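Local coordinates for protein glucose dehydrogenase (Serratia sp. FS14, PDB 7CDY) that belongs to the glucose/sorbosone dehydrogenase family, whose members fold as a beta-propeller, and carries a bound calcium ion, at residues A[51-55]-A[79-84]; A[91-97]-A[109-115]. One frame throughout, in Å; residues are numbered along the deposited sequence.

Contact 1: residues A[51-55]-A[79-84]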
loop_
_atom_site.group_PDB
_atom_site.type_symbol
_atom_site.label_atom_id
_atom_site.label_comp_id
_atom_site.label_asym_id
_atom_site.label_seq_id
_atom_site.Cartn_x
_atom_site.Cartn_y
_atom_site.Cartn_z
ATOM N N VAL A 51 -10.279 -1.214 -17.668
ATOM C CA VAL A 51 -9.152 -1.322 -16.745
ATOM C C VAL A 51 -7.881 -1.534 -17.563
ATOM O O VAL A 51 -7.911 -2.275 -18.556
ATOM C CB VAL A 51 -9.412 -2.474 -15.758
ATOM C CG1 VAL A 51 -8.205 -2.782 -14.888
ATOM C CG2 VAL A 51 -10.635 -2.162 -14.901
ATOM N N PRO A 52 -6.751 -0.929 -17.194
ATOM C CA PRO A 52 -5.519 -1.138 -17.968
ATOM C C PRO A 52 -5.083 -2.597 -17.935
ATOM O O PRO A 52 -5.326 -3.317 -16.967
ATOM C CB PRO A 52 -4.498 -0.251 -17.244
ATOM C CG PRO A 52 -5.030 -0.144 -15.837
ATOM C CD PRO A 52 -6.521 -0.031 -16.049
ATOM N N GLN A 53 -4.436 -3.029 -19.011
ATOM C CA GLN A 53 -3.699 -4.284 -18.963
ATOM C C GLN A 53 -2.471 -4.109 -18.075
ATOM O O GLN A 53 -1.966 -2.997 -17.887
ATOM C CB GLN A 53 -3.286 -4.706 -20.371
ATOM C CG GLN A 53 -4.479 -4.943 -21.291
ATOM C CD GLN A 53 -4.053 -5.465 -22.648
ATOM O OE1 GLN A 53 -3.732 -4.694 -23.550
ATOM N NE2 GLN A 53 -4.043 -6.778 -22.797
ATOM N N VAL A 54 -2.010 -5.216 -17.486
ATOM C CA VAL A 54 -1.003 -5.159 -16.436
ATOM C C VAL A 54 0.096 -6.180 -16.713
ATOM O O VAL A 54 -0.042 -7.075 -17.547
ATOM C CB VAL A 54 -1.614 -5.368 -15.033
ATOM C CG1 VAL A 54 -2.714 -4.333 -14.751
ATOM C CG2 VAL A 54 -2.146 -6.784 -14.904
ATOM N N TYR A 55 1.183 -6.052 -15.961
ATOM C CA TYR A 55 2.245 -7.052 -15.916
ATOM C C TYR A 55 1.894 -7.991 -14.771
ATOM O O TYR A 55 2.194 -7.718 -13.605
ATOM C CB TYR A 55 3.575 -6.342 -15.695
ATOM C CG TYR A 55 4.818 -7.193 -15.647
ATOM C CD1 TYR A 55 5.458 -7.594 -16.811
ATOM C CD2 TYR A 55 5.389 -7.542 -14.426
ATOM C CE1 TYR A 55 6.623 -8.347 -16.758
ATOM C CE2 TYR A 55 6.549 -8.284 -14.368
ATOM C CZ TYR A 55 7.152 -8.683 -15.531
ATOM O OH TYR A 55 8.310 -9.424 -15.451
ATOM N N LEU A 79 -5.868 4.042 -9.942
ATOM C CA LEU A 79 -5.352 2.678 -9.873
ATOM C C LEU A 79 -3.839 2.715 -9.931
ATOM O O LEU A 79 -3.261 3.526 -10.661
ATOM C CB LEU A 79 -5.835 1.826 -11.061
ATOM C CG LEU A 79 -7.331 1.598 -11.230
ATOM C CD1 LEU A 79 -7.607 0.906 -12.572
ATOM C CD2 LEU A 79 -7.887 0.772 -10.078
ATOM N N SER A 80 -3.195 1.826 -9.186
ATOM C CA SER A 80 -1.788 1.542 -9.401
ATOM C C SER A 80 -1.650 0.126 -9.944
ATOM O O SER A 80 -2.515 -0.732 -9.707
ATOM C CB SER A 80 -0.962 1.747 -8.131
ATOM O OG SER A 80 -1.205 0.693 -7.217
ATOM N N PHE A 81 -0.585 -0.113 -10.711
ATOM C CA PHE A 81 -0.401 -1.410 -11.355
ATOM C C PHE A 81 1.037 -1.567 -11.811
ATOM O O PHE A 81 1.765 -0.591 -11.995
ATOM C CB PHE A 81 -1.377 -1.635 -12.525
ATOM C CG PHE A 81 -1.266 -0.613 -13.658
ATOM C CD1 PHE A 81 -1.793 0.671 -13.524
ATOM C CD2 PHE A 81 -0.676 -0.964 -14.875
ATOM C CE1 PHE A 81 -1.716 1.590 -14.575
ATOM C CE2 PHE A 81 -0.598 -0.050 -15.933
ATOM C CZ PHE A 81 -1.115 1.222 -15.775
ATOM N N ALA A 82 1.444 -2.820 -11.983
ATOM C CA ALA A 82 2.711 -3.096 -12.642
ATOM C C ALA A 82 2.494 -2.990 -14.144
ATOM O O ALA A 82 1.544 -3.571 -14.683
ATOM C CB ALA A 82 3.181 -4.502 -12.279
ATOM N N GLU A 83 3.369 -2.244 -14.816
ATOM C CA GLU A 83 3.235 -1.951 -16.232
ATOM C C GLU A 83 4.477 -2.428 -16.975
ATOM O O GLU A 83 5.599 -2.071 -16.584
ATOM C CB GLU A 83 3.068 -0.444 -16.430
ATOM C CG GLU A 83 2.929 -0.030 -17.889
ATOM C CD GLU A 83 2.991 1.473 -18.074
ATOM O OE1 GLU A 83 4.036 2.062 -17.733
ATOM O OE2 GLU A 83 2.002 2.074 -18.539
ATOM N N PRO A 84 4.329 -3.222 -18.037
ATOM C CA PRO A 84 5.498 -3.676 -18.796
ATOM C C PRO A 84 6.186 -2.519 -19.494
ATOM O O PRO A 84 5.603 -1.472 -19.760
ATOM C CB PRO A 84 4.922 -4.641 -19.841
ATOM C CG PRO A 84 3.471 -4.630 -19.679
ATOM C CD PRO A 84 3.058 -3.630 -18.647
#

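Contact 2: residues A[91-97]-A[109-115]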
loop_
_atom_site.group_PDB
_atom_site.type_symbol
_atom_site.label_atom_id
_atom_site.label_comp_id
_atom_site.label_asym_id
_atom_site.label_seq_id
_atom_site.Cartn_x
_atom_site.Cartn_y
_atom_site.Cartn_z
ATOM N N GLY A 91 7.629 -1.710 -14.261
ATOM C CA GLY A 91 7.660 -0.788 -13.146
ATOM C C GLY A 91 6.250 -0.383 -12.793
ATOM O O GLY A 91 5.304 -0.628 -13.541
ATOM N N THR A 92 6.112 0.248 -11.636
ATOM C CA THR A 92 4.798 0.668 -11.177
ATOM C C THR A 92 4.306 1.882 -11.959
ATOM O O THR A 92 5.089 2.758 -12.342
ATOM C CB THR A 92 4.882 0.981 -9.690
ATOM O OG1 THR A 92 5.389 -0.185 -9.037
ATOM C CG2 THR A 92 3.516 1.336 -9.111
ATOM N N ALA A 93 2.999 1.922 -12.219
ATOM C CA ALA A 93 2.357 3.070 -12.839
ATOM C C ALA A 93 1.091 3.399 -12.068
ATOM O O ALA A 93 0.513 2.533 -11.395
ATOM C CB ALA A 93 1.996 2.776 -14.298
ATOM N N VAL A 94 0.683 4.666 -12.139
ATOM C CA VAL A 94 -0.514 5.154 -11.468
ATOM C C VAL A 94 -1.308 5.965 -12.482
ATOM O O VAL A 94 -0.731 6.781 -13.220
ATOM C CB VAL A 94 -0.153 6.011 -10.236
ATOM C CG1 VAL A 94 -1.408 6.560 -9.559
ATOM C CG2 VAL A 94 0.685 5.193 -9.242
ATOM N N GLY A 95 -2.617 5.736 -12.542
ATOM C CA GLY A 95 -3.472 6.517 -13.411
ATOM C C GLY A 95 -4.835 6.696 -12.783
ATOM O O GLY A 95 -5.090 6.236 -11.668
ATOM N N TYR A 96 -5.730 7.350 -13.523
ATOM C CA TYR A 96 -7.108 7.426 -13.080
ATOM C C TYR A 96 -8.041 7.411 -14.276
ATOM O O TYR A 96 -7.652 7.740 -15.401
ATOM C CB TYR A 96 -7.384 8.628 -12.167
ATOM C CG TYR A 96 -7.340 10.002 -12.825
ATOM C CD1 TYR A 96 -8.394 10.453 -13.624
ATOM C CD2 TYR A 96 -6.276 10.872 -12.588
ATOM C CE1 TYR A 96 -8.375 11.723 -14.205
ATOM C CE2 TYR A 96 -6.245 12.146 -13.165
ATOM C CZ TYR A 96 -7.307 12.554 -13.965
ATOM O OH TYR A 96 -7.300 13.808 -14.540
ATOM N N GLY A 97 -9.272 6.993 -14.006
ATOM C CA GLY A 97 -10.388 7.151 -14.917
ATOM C C GLY A 97 -11.626 7.514 -14.133
ATOM O O GLY A 97 -11.551 7.783 -12.927
ATOM N N PHE A 109 -9.439 5.935 -18.846
ATOM C CA PHE A 109 -8.301 5.728 -17.957
ATOM C C PHE A 109 -7.018 6.226 -18.616
ATOM O O PHE A 109 -6.739 5.913 -19.777
ATOM C CB PHE A 109 -8.145 4.249 -17.584
ATOM C CG PHE A 109 -7.044 4.011 -16.588
ATOM C CD1 PHE A 109 -7.281 4.208 -15.240
ATOM C CD2 PHE A 109 -5.771 3.634 -16.996
ATOM C CE1 PHE A 109 -6.281 4.013 -14.312
ATOM C CE2 PHE A 109 -4.756 3.433 -16.064
ATOM C CZ PHE A 109 -5.019 3.629 -14.724
ATOM N N LYS A 110 -6.207 6.964 -17.855
ATOM C CA LYS A 110 -4.925 7.450 -18.349
ATOM C C LYS A 110 -3.891 7.424 -17.234
ATOM O O LYS A 110 -4.203 7.749 -16.087
ATOM C CB LYS A 110 -5.029 8.879 -18.898
ATOM C CG LYS A 110 -5.390 9.922 -17.855
ATOM C CD LYS A 110 -5.301 11.341 -18.403
ATOM C CE LYS A 110 -5.067 12.361 -17.289
ATOM N NZ LYS A 110 -4.971 13.735 -17.848
ATOM N N VAL A 111 -2.660 7.052 -17.589
ATOM C CA VAL A 111 -1.551 7.065 -16.643
ATOM C C VAL A 111 -1.102 8.499 -16.390
ATOM O O VAL A 111 -0.980 9.311 -17.320
ATOM C CB VAL A 111 -0.404 6.210 -17.204
ATOM C CG1 VAL A 111 0.895 6.421 -16.417
ATOM C CG2 VAL A 111 -0.801 4.741 -17.208
ATOM N N ILE A 112 -0.844 8.817 -15.127
ATOM C CA ILE A 112 -0.358 10.132 -14.722
ATOM C C ILE A 112 1.037 10.087 -14.124
ATOM O O ILE A 112 1.639 11.152 -13.912
ATOM C CB ILE A 112 -1.330 10.835 -13.749
ATOM C CG1 ILE A 112 -1.388 10.089 -12.406
ATOM C CG2 ILE A 112 -2.718 10.976 -14.384
ATOM C CD1 ILE A 112 -2.127 10.840 -11.304
ATOM N N PHE A 113 1.558 8.905 -13.804
ATOM C CA PHE A 113 2.871 8.772 -13.189
ATOM C C PHE A 113 3.405 7.380 -13.486
ATOM O O PHE A 113 2.668 6.392 -13.376
ATOM C CB PHE A 113 2.805 8.985 -11.672
ATOM C CG PHE A 113 4.070 8.575 -10.963
ATOM C CD1 PHE A 113 5.166 9.427 -10.933
ATOM C CD2 PHE A 113 4.183 7.315 -10.380
ATOM C CE1 PHE A 113 6.354 9.043 -10.324
ATOM C CE2 PHE A 113 5.365 6.928 -9.766
ATOM C CZ PHE A 113 6.442 7.799 -9.730
ATOM N N ARG A 114 4.697 7.306 -13.800
ATOM C CA ARG A 114 5.368 6.037 -14.036
ATOM C C ARG A 114 6.666 6.008 -13.260
ATOM O O ARG A 114 7.458 6.954 -13.324
ATOM C CB ARG A 114 5.741 5.878 -15.507
ATOM C CG ARG A 114 4.590 5.680 -16.410
ATOM C CD ARG A 114 5.077 5.259 -17.778
ATOM N NE ARG A 114 3.962 4.694 -18.506
ATOM C CZ ARG A 114 3.069 5.414 -19.171
ATOM N NH1 ARG A 114 3.182 6.740 -19.221
ATOM N NH2 ARG A 114 2.067 4.815 -19.786
ATOM N N GLN A 115 6.892 4.918 -12.544
ATOM C CA GLN A 115 8.210 4.649 -12.008
ATOM C C GLN A 115 9.197 4.499 -13.159
ATOM O O GLN A 115 8.955 3.747 -14.112
ATOM C CB GLN A 115 8.128 3.345 -11.226
ATOM C CG GLN A 115 9.421 2.927 -10.572
ATOM C CD GLN A 115 9.254 1.710 -9.682
ATOM O OE1 GLN A 115 8.654 0.700 -10.074
ATOM N NE2 GLN A 115 9.775 1.805 -8.471
HETATM O O HOH W 1 6.782 2.116 -14.559
#

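Contact 1: residues A[51-55]-A[79-84]
P52 lies over the ring of F81, and this meeting of a proline with a phenyl face is the heart of the contact between the loop 51-55 and the strand 79-84. Followed outward, P52 CB faces the far rim of the ring, 4.0 Å from F81 CZ. CG comes next and sits over the face, 4.0 Å from the F81 ring centroid and 13° off the ring normal, a CH-pi contact displaced toward the rim. CD, which closes the pyrrolidine back onto N, reaches L79 CD1, two residues earlier on the strand, at 3.8 Å. One rigid, hydrocarbon-rich ring thus spans two side chains of the strand, a task that suits proline in a loop.

V54 continues the apolar seam: its CG1, anti to the carbonyl carbon (chi1 -57°), rests 3.7 Å from F81 CB. The chain then comes close enough for a polar link. Y55 N donates to A82 O at 2.8 Å with a nearly straight N-H...O angle of 169°, although the donor stands well above the carbonyl plane. V54 CA approaches the same oxygen at 3.5 Å. Small A82 lets the two backbones draw together, and its CB lies at the edge of the tyrosine ring, near the plane, while the phenol end leads away from the strand. P84 CD closes the end of the contact against Y55 CB, 4.0 Å away.

F81 also packs against F109, on the same side of the ring as P52, and against V111 near its rim, so the loop covers a ring already rooted in the propeller sheet. With one backbone hydrogen bond and otherwise apolar contacts, the loop is probably held chiefly by dispersion and burial of hydrocarbon, the lone bond fixing where Y55 sits along the strand.

Contact 2: residues A[91-97]-A[109-115]
The first torsion of F109 sets CG anti to the backbone N (chi1 -176°), which carries the ring across the neighbouring strand at G95; Q115, anti at chi1 -179° and extended beyond CG, brings its amide to T92 at the other end. F109 CE1 lies 3.4 Å from G95 C. Glycine suits this place, since a beta carbon would collide with the phenyl ring and with K110 O.

Between these ends strands 91-97 and 109-114 pair antiparallel, interrupted by a classic beta bulge in which I112 and F113 stand together opposite V94. V94 O takes both of their N-H groups, I112 N at 2.8 Å and F113 N at 3.2 Å, each in the carbonyl plane, the second more bent. Beyond the bulge Y96 and K110 exchange backbone bonds, and their side chains run side by side, with K110 CE 3.8 Å from Y96 OH, which bonds to E166. I112 CG2 meets the tyrosine ring obliquely, 3.9 Å from Y96 CE2.

Q115 extends the pairing with its side chain: T92 N gives a nearly straight bond to Q115 OE1 at 3.0 Å, while Q115 N reaches T92 O at 2.8 Å. A water donates to T92 O and Q115 O. V111, on the same strand as R114, lies with CG1 over one face of the guanidinium, whose NE is salt-bridged to E83.

The chemistry is mainly backbone hydrogen bonding within a propeller sheet: the bulge shifts the register by one while its two N-H groups share an acceptor, and a glutamine amide carries the pattern on where the strand ends.

How the contacts relate
Both contacts reach one antiparallel sheet of the propeller: contact 2 lies within it, and contact 1 sets a loop against its strand 76-84, the neighbour of strand 90-99; their centres lie about 8 Å apart. Contact 2 joins strand to strand, has the larger share of buried residues and relies on repeated backbone bonds; contact 1 relies on apolar side chains of a partly exposed loop. They meet directly: F81 O probably accepts a hydrogen bond from A93 N, and P52 CG packs 3.6 Å from F109 CE2, so loop and strand share an apolar layer. Nearer the surface the chemistry turns ionic, with E83 OE1 and R114 NE forming a salt bridge at 2.7 Å.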